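Putative tetR-family transcriptional regulatory protein (Streptomyces coelicolor, PDB 2DG8) probably binds DNA through an N-terminal helix-turn-helix domain and regulates transcription, as a dimeric member of the TetR family. Local coordinates at residues A[12-17]-A[44-49]; A[19-24]-A[36-41]. One frame throughout, in Å; residues are numbered along the deposited sequence.

Both contacts lie in the N-terminal DNA-binding domain and share helix 10-25, which meets the two helices of the helix-turn-helix in turn: helix 44-49 in interaction 1 and helix 32-39 in interaction 2. Interaction 1 is mostly buried and apolar, I14 meeting M46, S45 and H49 with no hydrogen bond between the segments. Interaction 2, two to three turns further along helix 10-25, is partly exposed and polar: R38 lies over the backbone of L21 and forms a salt bridge with E24. Their centres are about 9 Å apart, and the two contacts touch, A17 packing on A39 and M46 on V41. Along the chain, interaction 2 is nested inside the loop that interaction 1 closes.

Interaction 1. Residues A[12-17]-A[44-49]; sequences ERILAA and GSMTYH
Where I14 faces M46, helix 12-17 and helix 44-49 pass with their axes 11.0 Å apart at closest approach and their N-to-C directions 108° apart, a steep crossing in which side chains, not backbones, make most of the contact. This is the three-helix DNA-binding domain of a TetR-family regulator: 12-17 belongs to its first helix, and 44-49 is the second helix of the helix-turn-helix, the one that as a rule reads DNA in this family. I14 is the hub. Its CB points at the other helix, with CG2 anti to the backbone N and CG1 beside that N (chi1 -71°). The ethyl branch then runs on extended (chi2 171°) and carries CD1 forward among S45, M46 and H49. M46 starts off to one side, but its chain bends at both of its later torsions and brings the thioether back, so that it slides past I14 in the opposite direction. M46 SD comes to 3.7 Å from I14 CG2; the methyl CE is modelled too close to the isoleucine for its exact place to be trusted. H49 closes in on CD1 from the next turn, its CD2 4.0 Å from I14 CD1 and the imidazole oblique to the methyl. Nearby parts of the domain complete this apolar junction: I14 also touches F50, while M46 packs on H32 and I35 of helix 32-39 and on V41 of the turn. One polar link lies just beyond, where R11 NH1 donates a hydrogen bond to the carbonyl oxygen of H49 and ties the end of helix 44-49 to helix 10-25. At the tip of the isoleucine, I14 CD1 lies 3.9 Å from S45 O, an oxygen already engaged by H49 N at 3.2 Å.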
loop_
_atom_site.group_PDB
_atom_site.type_symbol
_atom_site.label_atom_id
_atom_site.label_comp_id
_atom_site.label_asym_id
_atom_site.label_seq_id
_atom_site.Cartn_x
_atom_site.Cartn_y
_atom_site.Cartn_z
ATOM N N GLU A 12 -4.475 25.253 10.793
ATOM C CA GLU A 12 -4.300 24.639 9.477
ATOM C C GLU A 12 -2.813 24.481 9.168
ATOM O O GLU A 12 -2.386 23.479 8.588
ATOM C CB GLU A 12 -4.933 25.510 8.379
ATOM C CG GLU A 12 -6.431 25.793 8.540
ATOM C CD GLU A 12 -7.015 26.556 7.349
ATOM O OE1 GLU A 12 -8.236 26.822 7.348
ATOM O OE2 GLU A 12 -6.257 26.889 6.412
ATOM N N ARG A 13 -2.027 25.481 9.551
ATOM C CA ARG A 13 -0.595 25.444 9.294
ATOM C C ARG A 13 0.053 24.328 10.090
ATOM O O ARG A 13 1.019 23.708 9.642
ATOM C CB ARG A 13 0.051 26.780 9.658
ATOM C CG ARG A 13 1.099 27.240 8.660
ATOM C CD ARG A 13 1.667 28.590 9.059
ATOM N NE ARG A 13 0.607 29.569 9.276
ATOM C CZ ARG A 13 0.493 30.307 10.374
ATOM N NH1 ARG A 13 -0.502 31.177 10.494
ATOM N NH2 ARG A 13 1.374 30.171 11.357
ATOM N N ILE A 14 -0.478 24.070 11.276
ATOM C CA ILE A 14 0.075 23.017 12.104
ATOM C C ILE A 14 -0.158 21.675 11.421
ATOM O O ILE A 14 0.745 20.838 11.368
ATOM C CB ILE A 14 -0.558 23.025 13.513
ATOM C CG1 ILE A 14 -0.057 24.256 14.281
ATOM C CG2 ILE A 14 -0.199 21.738 14.259
ATOM C CD1 ILE A 14 -0.756 24.513 15.609
ATOM N N LEU A 15 -1.360 21.489 10.878
ATOM C CA LEU A 15 -1.702 20.246 10.195
ATOM C C LEU A 15 -0.806 20.011 8.985
ATOM O O LEU A 15 -0.307 18.902 8.775
ATOM C CB LEU A 15 -3.167 20.267 9.762
ATOM C CG LEU A 15 -4.176 20.166 10.913
ATOM C CD1 LEU A 15 -5.580 20.291 10.367
ATOM C CD2 LEU A 15 -4.002 18.838 11.645
ATOM N N ALA A 16 -0.588 21.064 8.205
ATOM C CA ALA A 16 0.258 20.975 7.021
ATOM C C ALA A 16 1.695 20.604 7.389
ATOM O O ALA A 16 2.304 19.753 6.744
ATOM C CB ALA A 16 0.237 22.303 6.266
ATOM N N ALA A 17 2.229 21.245 8.425
ATOM C CA ALA A 17 3.595 20.989 8.874
ATOM C C ALA A 17 3.732 19.545 9.351
ATOM O O ALA A 17 4.789 18.918 9.199
ATOM C CB ALA A 17 3.958 21.954 9.998
ATOM N N GLY A 44 3.675 26.137 22.439
ATOM C CA GLY A 44 2.409 26.074 23.147
ATOM C C GLY A 44 1.184 25.953 22.249
ATOM O O GLY A 44 0.149 25.443 22.681
ATOM N N SER A 45 1.293 26.416 21.004
ATOM C CA SER A 45 0.175 26.353 20.068
ATOM C C SER A 45 -0.247 24.918 19.775
ATOM O O SER A 45 -1.393 24.671 19.408
ATOM C CB SER A 45 0.534 27.035 18.749
ATOM O OG SER A 45 0.913 28.376 18.947
ATOM N N MET A 46 0.679 23.976 19.931
ATOM C CA MET A 46 0.379 22.574 19.665
ATOM C C MET A 46 -0.734 22.067 20.584
ATOM O O MET A 46 -1.755 21.564 20.117
ATOM C CB MET A 46 1.639 21.710 19.842
ATOM C CG MET A 46 2.747 21.972 18.814
ATOM S SD MET A 46 2.227 21.703 17.086
ATOM C CE MET A 46 2.009 23.288 16.566
ATOM N N THR A 47 -0.535 22.212 21.890
ATOM C CA THR A 47 -1.517 21.758 22.870
ATOM C C THR A 47 -2.697 22.721 23.044
ATOM O O THR A 47 -3.687 22.401 23.696
ATOM C CB THR A 47 -0.844 21.517 24.229
ATOM O OG1 THR A 47 -0.110 22.686 24.610
ATOM C CG2 THR A 47 0.100 20.333 24.137
ATOM N N TYR A 48 -2.592 23.908 22.468
ATOM C CA TYR A 48 -3.692 24.853 22.554
ATOM C C TYR A 48 -4.794 24.377 21.599
ATOM O O TYR A 48 -5.989 24.415 21.921
ATOM C CB TYR A 48 -3.234 26.253 22.130
ATOM C CG TYR A 48 -4.354 27.275 22.149
ATOM C CD1 TYR A 48 -4.541 28.114 23.247
ATOM C CD2 TYR A 48 -5.266 27.356 21.095
ATOM C CE1 TYR A 48 -5.606 29.005 23.301
ATOM C CE2 TYR A 48 -6.339 28.244 21.137
ATOM C CZ TYR A 48 -6.501 29.062 22.246
ATOM O OH TYR A 48 -7.565 29.923 22.294
ATOM N N HIS A 49 -4.366 23.916 20.424
ATOM C CA HIS A 49 -5.274 23.468 19.370
ATOM C C HIS A 49 -5.583 21.983 19.319
ATOM O O HIS A 49 -6.605 21.588 18.772
ATOM C CB HIS A 49 -4.708 23.872 18.005
ATOM C CG HIS A 49 -4.654 25.348 17.787
ATOM N ND1 HIS A 49 -5.771 26.093 17.474
ATOM C CD2 HIS A 49 -3.625 26.225 17.863
ATOM C CE1 HIS A 49 -5.431 27.365 17.363
ATOM N NE2 HIS A 49 -4.134 27.473 17.596
#

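Interaction 2. Residues A[19-24]-A[36-41]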
loop_
_atom_site.group_PDB
_atom_site.type_symbol
_atom_site.label_atom_id
_atom_site.label_comp_id
_atom_site.label_asym_id
_atom_site.label_seq_id
_atom_site.Cartn_x
_atom_site.Cartn_y
_atom_site.Cartn_z
ATOM N N LEU A 19 2.045 17.019 8.151
ATOM C CA LEU A 19 2.057 16.231 6.918
ATOM C C LEU A 19 3.445 16.314 6.279
ATOM O O LEU A 19 3.997 15.299 5.871
ATOM C CB LEU A 19 0.983 16.765 5.958
ATOM C CG LEU A 19 -0.254 15.907 5.646
ATOM C CD1 LEU A 19 -0.486 14.814 6.678
ATOM C CD2 LEU A 19 -1.449 16.835 5.540
ATOM N N ASP A 20 4.000 17.523 6.198
ATOM C CA ASP A 20 5.338 17.721 5.646
ATOM C C ASP A 20 6.317 16.834 6.424
ATOM O O ASP A 20 7.101 16.091 5.836
ATOM C CB ASP A 20 5.786 19.184 5.805
ATOM C CG ASP A 20 5.058 20.140 4.873
ATOM O OD1 ASP A 20 5.183 21.368 5.084
ATOM O OD2 ASP A 20 4.375 19.680 3.931
ATOM N N LEU A 21 6.267 16.938 7.752
ATOM C CA LEU A 21 7.139 16.166 8.630
ATOM C C LEU A 21 7.035 14.662 8.375
ATOM O O LEU A 21 8.046 13.993 8.181
ATOM C CB LEU A 21 6.806 16.483 10.098
ATOM C CG LEU A 21 7.629 15.855 11.234
ATOM C CD1 LEU A 21 7.317 14.368 11.353
ATOM C CD2 LEU A 21 9.118 16.076 10.971
ATOM N N ILE A 22 5.818 14.126 8.372
ATOM C CA ILE A 22 5.638 12.694 8.140
ATOM C C ILE A 22 6.187 12.290 6.769
ATOM O O ILE A 22 6.915 11.301 6.646
ATOM C CB ILE A 22 4.139 12.290 8.246
ATOM C CG1 ILE A 22 3.652 12.478 9.687
ATOM C CG2 ILE A 22 3.941 10.830 7.823
ATOM C CD1 ILE A 22 2.168 12.214 9.870
ATOM N N ALA A 23 5.852 13.068 5.741
ATOM C CA ALA A 23 6.319 12.774 4.384
ATOM C C ALA A 23 7.847 12.750 4.291
ATOM O O ALA A 23 8.426 11.851 3.694
ATOM C CB ALA A 23 5.761 13.798 3.410
ATOM N N GLU A 24 8.494 13.740 4.892
ATOM C CA GLU A 24 9.946 13.846 4.854
ATOM C C GLU A 24 10.733 12.941 5.797
ATOM O O GLU A 24 11.673 12.270 5.370
ATOM C CB GLU A 24 10.364 15.295 5.110
ATOM C CG GLU A 24 9.930 16.284 4.036
ATOM C CD GLU A 24 10.230 17.731 4.417
ATOM O OE1 GLU A 24 11.384 18.025 4.808
ATOM O OE2 GLU A 24 9.313 18.573 4.322
ATOM N N ALA A 36 5.965 22.381 15.544
ATOM C CA ALA A 36 5.828 23.804 15.841
ATOM C C ALA A 36 6.856 24.597 15.037
ATOM O O ALA A 36 6.531 25.626 14.441
ATOM C CB ALA A 36 6.012 24.059 17.343
ATOM N N GLN A 37 8.093 24.112 15.014
ATOM C CA GLN A 37 9.155 24.779 14.264
ATOM C C GLN A 37 8.835 24.892 12.773
ATOM O O GLN A 37 9.021 25.954 12.166
ATOM C CB GLN A 37 10.477 24.033 14.435
ATOM C CG GLN A 37 11.632 24.623 13.622
ATOM C CD GLN A 37 11.872 26.097 13.922
ATOM O OE1 GLN A 37 11.903 26.507 15.084
ATOM N NE2 GLN A 37 12.056 26.895 12.876
ATOM N N ARG A 38 8.362 23.798 12.179
ATOM C CA ARG A 38 8.026 23.800 10.758
ATOM C C ARG A 38 6.828 24.709 10.466
ATOM O O ARG A 38 6.769 25.365 9.429
ATOM C CB ARG A 38 7.705 22.382 10.282
ATOM C CG ARG A 38 8.893 21.450 10.184
ATOM C CD ARG A 38 8.418 20.039 9.870
ATOM N NE ARG A 38 9.517 19.134 9.544
ATOM C CZ ARG A 38 9.880 18.811 8.305
ATOM N NH1 ARG A 38 9.226 19.320 7.267
ATOM N NH2 ARG A 38 10.893 17.977 8.104
ATOM N N ALA A 39 5.865 24.732 11.379
ATOM C CA ALA A 39 4.681 25.563 11.205
ATOM C C ALA A 39 4.998 27.002 11.583
ATOM O O ALA A 39 4.201 27.912 11.339
ATOM C CB ALA A 39 3.541 25.037 12.075
ATOM N N GLY A 40 6.167 27.209 12.178
ATOM C CA GLY A 40 6.536 28.551 12.587
ATOM C C GLY A 40 5.505 29.106 13.549
ATOM O O GLY A 40 4.927 30.167 13.315
ATOM N N VAL A 41 5.250 28.362 14.622
ATOM C CA VAL A 41 4.295 28.765 15.648
ATOM C C VAL A 41 4.889 28.370 16.992
ATOM O O VAL A 41 5.632 27.396 17.087
ATOM C CB VAL A 41 2.919 28.048 15.483
ATOM C CG1 VAL A 41 2.422 28.196 14.060
ATOM C CG2 VAL A 41 3.037 26.566 15.859
#
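R38 reaches across to helix 19-24 with its chain extended from CG to NE and sets one face of its guanidinium over the backbone of L21, L21 CA lying 3.8 Å above the plane near its centre. The leucine side chain crosses the arginine at about a right angle, and L21 CD2 comes to 3.4 Å from R38 NE. E24 arrives from the opposite direction and meets the guanidinium at its edge. R38 NH1 gives a fairly straight bond of 3.0 Å to E24 OE2 (159° at the hydrogen), with a weak second one from R38 NH2 to E24 OE1. The fit is skewed: the two planes are 70° apart; E24 OE2 lies close to the guanidinium plane, whereas NH1 approaches from above the carboxylate plane. R38 NH2 also forms a salt bridge with E25 OE2, just beyond the segment. D20 adds its CB, 3.7 Å from R38 NH1, but its carboxylate is engaged by R102. A methionine in place of R38 would probably leave the carboxylates of E24 and E25 without their shared cation and E24 freer to turn. Just after R38 in the chain, a Schellman motif with G40 as its C-prime residue ends helix 32-39. Here the first helix of the TetR-family DNA-binding domain meets the first helix of its helix-turn-helix.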